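Local coordinates for Lmo2470 protein (Listeria monocytogenes EGD-e, PDB 5HL3) that interacts with the host protein afadin and facilitates crossing of the basement membrane, as a calcium-binding leucine-rich-repeat protein of the internalin family, at residues D38-D41 against Q42-D46; P285-F288 against Q289-T293. All coordinates share one frame; numbering follows the deposited sequence.

Contact 1 of 2, residues D38-D41 against Q42-D46; sequences DVID and QDDLD. With CA (calcium ion), chain C.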
loop_
_atom_site.group_PDB
_atom_site.type_symbol
_atom_site.label_atom_id
_atom_site.label_comp_id
_atom_site.label_asym_id
_atom_site.label_seq_id
_atom_site.Cartn_x
_atom_site.Cartn_y
_atom_site.Cartn_z
ATOM N N ASP A 38 6.132 -31.882 -29.965
ATOM C CA ASP A 38 7.323 -31.437 -30.694
ATOM C C ASP A 38 8.602 -31.667 -29.882
ATOM O O ASP A 38 8.644 -31.476 -28.654
ATOM C CB ASP A 38 7.241 -29.957 -31.066
ATOM C CG ASP A 38 6.252 -29.663 -32.193
ATOM O OD1 ASP A 38 6.025 -30.509 -33.055
ATOM O OD2 ASP A 38 5.720 -28.523 -32.220
ATOM N N VAL A 39 9.649 -32.070 -30.606
ATOM C CA VAL A 39 10.957 -32.359 -30.019
ATOM C C VAL A 39 11.751 -31.062 -29.876
ATOM O O VAL A 39 11.853 -30.273 -30.819
ATOM C CB VAL A 39 11.721 -33.371 -30.889
ATOM C CG1 VAL A 39 13.155 -33.524 -30.415
ATOM C CG2 VAL A 39 10.977 -34.702 -30.863
ATOM N N ILE A 40 12.277 -30.861 -28.677
ATOM C CA ILE A 40 13.119 -29.701 -28.363
ATOM C C ILE A 40 14.509 -30.136 -27.953
ATOM O O ILE A 40 14.725 -31.246 -27.482
ATOM C CB ILE A 40 12.508 -28.813 -27.258
ATOM C CG1 ILE A 40 12.234 -29.599 -25.971
ATOM C CG2 ILE A 40 11.282 -28.100 -27.794
ATOM C CD1 ILE A 40 12.059 -28.707 -24.756
ATOM N N ASP A 41 15.465 -29.218 -28.141
ATOM C CA ASP A 41 16.843 -29.456 -27.717
ATOM C C ASP A 41 17.306 -28.295 -26.841
ATOM O O ASP A 41 16.566 -27.357 -26.574
ATOM C CB ASP A 41 17.763 -29.712 -28.912
ATOM C CG ASP A 41 17.837 -28.575 -29.899
ATOM O OD1 ASP A 41 17.542 -27.413 -29.562
ATOM O OD2 ASP A 41 18.226 -28.848 -31.083
ATOM N N GLN A 42 18.538 -28.359 -26.363
ATOM C CA GLN A 42 19.029 -27.335 -25.442
ATOM C C GLN A 42 19.053 -25.949 -26.101
ATOM O O GLN A 42 18.792 -24.939 -25.446
ATOM C CB GLN A 42 20.400 -27.715 -24.861
ATOM C CG GLN A 42 20.854 -26.798 -23.741
ATOM C CD GLN A 42 19.907 -26.815 -22.550
ATOM O OE1 GLN A 42 19.548 -27.888 -22.067
ATOM N NE2 GLN A 42 19.535 -25.650 -22.055
ATOM N N ASP A 43 19.336 -25.887 -27.401
ATOM C CA ASP A 43 19.300 -24.596 -28.114
ATOM C C ASP A 43 17.913 -23.966 -28.036
ATOM O O ASP A 43 17.791 -22.742 -27.914
ATOM C CB ASP A 43 19.688 -24.755 -29.587
ATOM C CG ASP A 43 21.195 -24.667 -29.849
ATOM O OD1 ASP A 43 22.022 -24.679 -28.909
ATOM O OD2 ASP A 43 21.571 -24.553 -31.049
ATOM N N ASP A 44 16.847 -24.767 -28.089
ATOM C CA ASP A 44 15.498 -24.214 -28.004
ATOM C C ASP A 44 15.261 -23.573 -26.629
ATOM O O ASP A 44 14.648 -22.515 -26.520
ATOM C CB ASP A 44 14.459 -25.299 -28.259
ATOM C CG ASP A 44 14.457 -25.826 -29.672
ATOM O OD1 ASP A 44 14.581 -25.044 -30.633
ATOM O OD2 ASP A 44 14.337 -27.037 -29.833
ATOM N N LEU A 45 15.741 -24.226 -25.586
ATOM C CA LEU A 45 15.644 -23.686 -24.218
ATOM C C LEU A 45 16.488 -22.414 -24.078
ATOM O O LEU A 45 16.054 -21.408 -23.463
ATOM C CB LEU A 45 16.028 -24.731 -23.176
ATOM C CG LEU A 45 15.122 -25.944 -23.064
ATOM C CD1 LEU A 45 15.796 -26.981 -22.190
ATOM C CD2 LEU A 45 13.705 -25.611 -22.547
ATOM N N ASP A 46 17.695 -22.435 -24.641
ATOM C CA ASP A 46 18.590 -21.277 -24.537
ATOM C C ASP A 46 18.033 -20.031 -25.214
ATOM O O ASP A 46 18.359 -18.910 -24.802
ATOM C CB ASP A 46 19.964 -21.605 -25.134
ATOM C CG ASP A 46 20.762 -22.603 -24.326
ATOM O OD1 ASP A 46 20.413 -22.948 -23.181
ATOM O OD2 ASP A 46 21.771 -23.091 -24.856
HETATM CA CA CA C . 5.172 -30.786 -35.216
HETATM O O HOH W 1 4.824 -28.289 -34.867
HETATM O O HOH W 2 13.493 -28.066 -32.052
HETATM O O HOH W 3 17.046 -25.899 -31.773
HETATM O O HOH W 4 20.656 -27.630 -31.760
HETATM O O HOH W 5 4.021 -32.483 -34.048
HETATM O O HOH W 6 7.094 -29.643 -35.928
HETATM O O HOH W 7 4.511 -29.864 -37.330
#
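D41 and D44 form a capping box at the start of helix 42-46, in the N-terminal cap region of this internalin. D41 is the N-cap. Its CG sits between the backbone N and the carbonyl carbon (chi1 60°), which turns the carboxylate back over the first turn. OD1 then accepts from D44 N at 3.1 Å, nearly along its own C-O axis. D44 returns the bond. Its OD2 accepts from D41 N at 3.0 Å. This hydrogen bond is nearly straight (N-H...O 160°) and reaches OD2 on the anti side, out of the carboxylate plane. The D44 side chain runs across that of D41, yet their carboxylate planes are only 21° apart. This brings two acceptors close together, D41 OD1 and D44 OD2, at 3.2 Å. The N-H groups of D41 and D44, with the waters, probably ease the approach of these like charges. Water 3 donates to D41 OD1 and, weakly, to D44 OD1. Water 2 joins D44 OD2 to V39 O.

I40 and L45 are buried, and their methyl ends meet across each other, CD1 of I40 to CD2 of L45 at 4.1 Å. I40 CB lies 3.6 Å from D44 OD2, on the side of the box. Strand 39-40 pairs antiparallel with strand 12-13, so the box sits where this small sheet passes into the helix. At the other end of the segment, D38 OD1 binds a calcium ion at 2.3 Å. Four waters, among them water 1, also bind the ion; water 1 donates to D38 OD2 as well. Further along, Q42 turns toward D46. Its NE2 donates to D46 OD1 at 3.1 Å, from above the carboxylate plane but within the amide plane of Q42.

Contact 2 of 2, residues P285-F288 against Q289-T293; sequences PIYF and QMEET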
loop_
_atom_site.group_PDB
_atom_site.type_symbol
_atom_site.label_atom_id
_atom_site.label_comp_id
_atom_site.label_asym_id
_atom_site.label_seq_id
_atom_site.Cartn_x
_atom_site.Cartn_y
_atom_site.Cartn_z
ATOM N N PRO A 285 -6.171 23.522 14.427
ATOM C CA PRO A 285 -4.894 23.911 13.853
ATOM C C PRO A 285 -4.761 23.602 12.364
ATOM O O PRO A 285 -4.200 24.406 11.620
ATOM C CB PRO A 285 -3.874 23.173 14.723
ATOM C CG PRO A 285 -4.560 23.075 16.066
ATOM C CD PRO A 285 -5.996 22.770 15.697
ATOM N N ILE A 286 -5.288 22.466 11.939
ATOM C CA ILE A 286 -5.206 22.070 10.531
ATOM C C ILE A 286 -5.832 23.086 9.596
ATOM O O ILE A 286 -5.298 23.328 8.490
ATOM C CB ILE A 286 -5.777 20.645 10.310
ATOM C CG1 ILE A 286 -5.564 20.196 8.851
ATOM C CG2 ILE A 286 -7.258 20.550 10.717
ATOM C CD1 ILE A 286 -5.886 18.734 8.595
ATOM N N TYR A 287 -6.933 23.719 9.990
ATOM C CA TYR A 287 -7.547 24.730 9.130
ATOM C C TYR A 287 -6.549 25.846 8.870
ATOM O O TYR A 287 -6.356 26.281 7.710
ATOM C CB TYR A 287 -8.872 25.307 9.728
ATOM C CG TYR A 287 -9.269 26.578 9.005
ATOM C CD1 TYR A 287 -9.825 26.520 7.714
ATOM C CD2 TYR A 287 -8.943 27.829 9.516
ATOM C CE1 TYR A 287 -10.101 27.666 7.004
ATOM C CE2 TYR A 287 -9.191 28.989 8.786
ATOM C CZ TYR A 287 -9.780 28.897 7.538
ATOM O OH TYR A 287 -10.040 30.071 6.827
ATOM N N PHE A 288 -5.958 26.372 9.944
ATOM C CA PHE A 288 -5.024 27.490 9.811
ATOM C C PHE A 288 -3.768 27.140 9.021
ATOM O O PHE A 288 -3.287 27.956 8.247
ATOM C CB PHE A 288 -4.737 28.109 11.181
ATOM C CG PHE A 288 -5.974 28.699 11.796
ATOM C CD1 PHE A 288 -6.467 29.914 11.363
ATOM C CD2 PHE A 288 -6.714 27.969 12.715
ATOM C CE1 PHE A 288 -7.640 30.441 11.889
ATOM C CE2 PHE A 288 -7.907 28.457 13.200
ATOM C CZ PHE A 288 -8.358 29.693 12.792
ATOM N N GLN A 289 -3.283 25.918 9.171
ATOM C CA GLN A 289 -2.144 25.442 8.387
ATOM C C GLN A 289 -2.490 25.355 6.905
ATOM O O GLN A 289 -1.698 25.806 6.043
ATOM C CB GLN A 289 -1.687 24.085 8.890
ATOM C CG GLN A 289 -1.022 24.114 10.247
ATOM C CD GLN A 289 -0.749 22.707 10.759
ATOM O OE1 GLN A 289 -1.684 21.899 10.917
ATOM N NE2 GLN A 289 0.508 22.408 11.010
HETATM N N MSE A 290 -3.648 24.769 6.595
HETATM C CA MSE A 290 -4.076 24.639 5.200
HETATM C C MSE A 290 -4.318 25.998 4.583
HETATM O O MSE A 290 -3.980 26.245 3.425
HETATM C CB MSE A 290 -5.307 23.714 5.079
HETATM C CG MSE A 290 -4.881 22.280 5.382
HETATM SE SE MSE A 290 -6.317 20.954 5.284
HETATM C CE MSE A 290 -6.849 21.141 3.395
ATOM N N GLU A 291 -4.930 26.907 5.343
ATOM C CA GLU A 291 -5.232 28.235 4.822
ATOM C C GLU A 291 -3.957 28.992 4.524
ATOM O O GLU A 291 -3.793 29.538 3.407
ATOM C CB GLU A 291 -6.111 29.017 5.829
ATOM C CG GLU A 291 -6.747 30.292 5.283
ATOM C CD GLU A 291 -5.779 31.441 5.067
ATOM O OE1 GLU A 291 -4.785 31.603 5.808
ATOM O OE2 GLU A 291 -6.031 32.244 4.147
ATOM N N GLU A 292 -3.009 28.976 5.465
ATOM C CA GLU A 292 -1.824 29.791 5.311
ATOM C C GLU A 292 -0.826 29.272 4.286
ATOM O O GLU A 292 -0.054 30.061 3.736
ATOM C CB GLU A 292 -1.190 30.123 6.648
ATOM C CG GLU A 292 -0.496 29.043 7.381
ATOM C CD GLU A 292 -0.546 29.232 8.912
ATOM O OE1 GLU A 292 -0.276 28.218 9.589
ATOM O OE2 GLU A 292 -0.915 30.325 9.439
ATOM N N THR A 293 -0.866 27.966 4.002
ATOM C CA THR A 293 0.004 27.392 2.971
ATOM C C THR A 293 -0.740 27.192 1.642
ATOM O O THR A 293 -0.271 26.481 0.751
ATOM C CB THR A 293 0.711 26.107 3.435
ATOM O OG1 THR A 293 -0.259 25.098 3.721
ATOM C CG2 THR A 293 1.554 26.382 4.648
HETATM O O HOH W 8 -4.340 30.755 8.476
#
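Helix 285-292 is a two-turn helix that follows strand 280-283, an outermost strand of the C-terminal mixed sheet, after a single residue. Four successive i to i+4 backbone bonds hold it, from Q289 N to P285 O through to E292 N to F288 O. I286 and M290, a selenomethionine, run alongside each other. With CG1 anti to its backbone N (chi1 -175°), I286 sends this branch along the M290 chain, where I286 CG1 meets M290 SE at 3.7 Å. Both side chains rest on Y342 of strand 334-345, so this face of the helix packs on the sheet of the DUF3244 family region.

Y287 and E291 make a second parallel pair. E291 CB stands 4.0 Å above one face of the Y287 ring, nearer the ring's margin than its middle. E291 CG approaches Y287 OH at 3.6 Å. The ring and carboxylate planes are 38° apart. Y287 CD2 lies 3.6 Å above the middle of the F288 ring. Y287 also meets Y342 edge-to-face, and F288 packs on V317 and E319.

Q289 runs back along the first turn, with its CG 3.5 Å from P285 O. Its OE1 accepts from L252 N, which ties the helix to the loop that follows strand 248-249. At the helix end, Q289 O accepts from two donors of T293. OG1 reaches it at 2.8 Å and the backbone N at 3.1 Å, from opposite faces of the carbonyl plane.

Contacts 1 and 2 lie on opposite sides of the chain's centre. They are about 67 Å apart between centres and about 55 Å between nearest atoms, so they do not touch. The parallel leucine-rich-repeat sheet, strands 50-53 to 260-261, runs along the chain between them. Contact 1 lies in the N-terminal cap region and contact 2 in the C-terminal DUF3244 region. Each holds a short helix and lies near a bound calcium ion, at the strand side in contact 1. There an aspartate binds the ion directly. In residues 285-293 the F288 side chain is about 5 Å from a calcium ion and about 4 Å from the side chains of E319 and N322, which bind calcium.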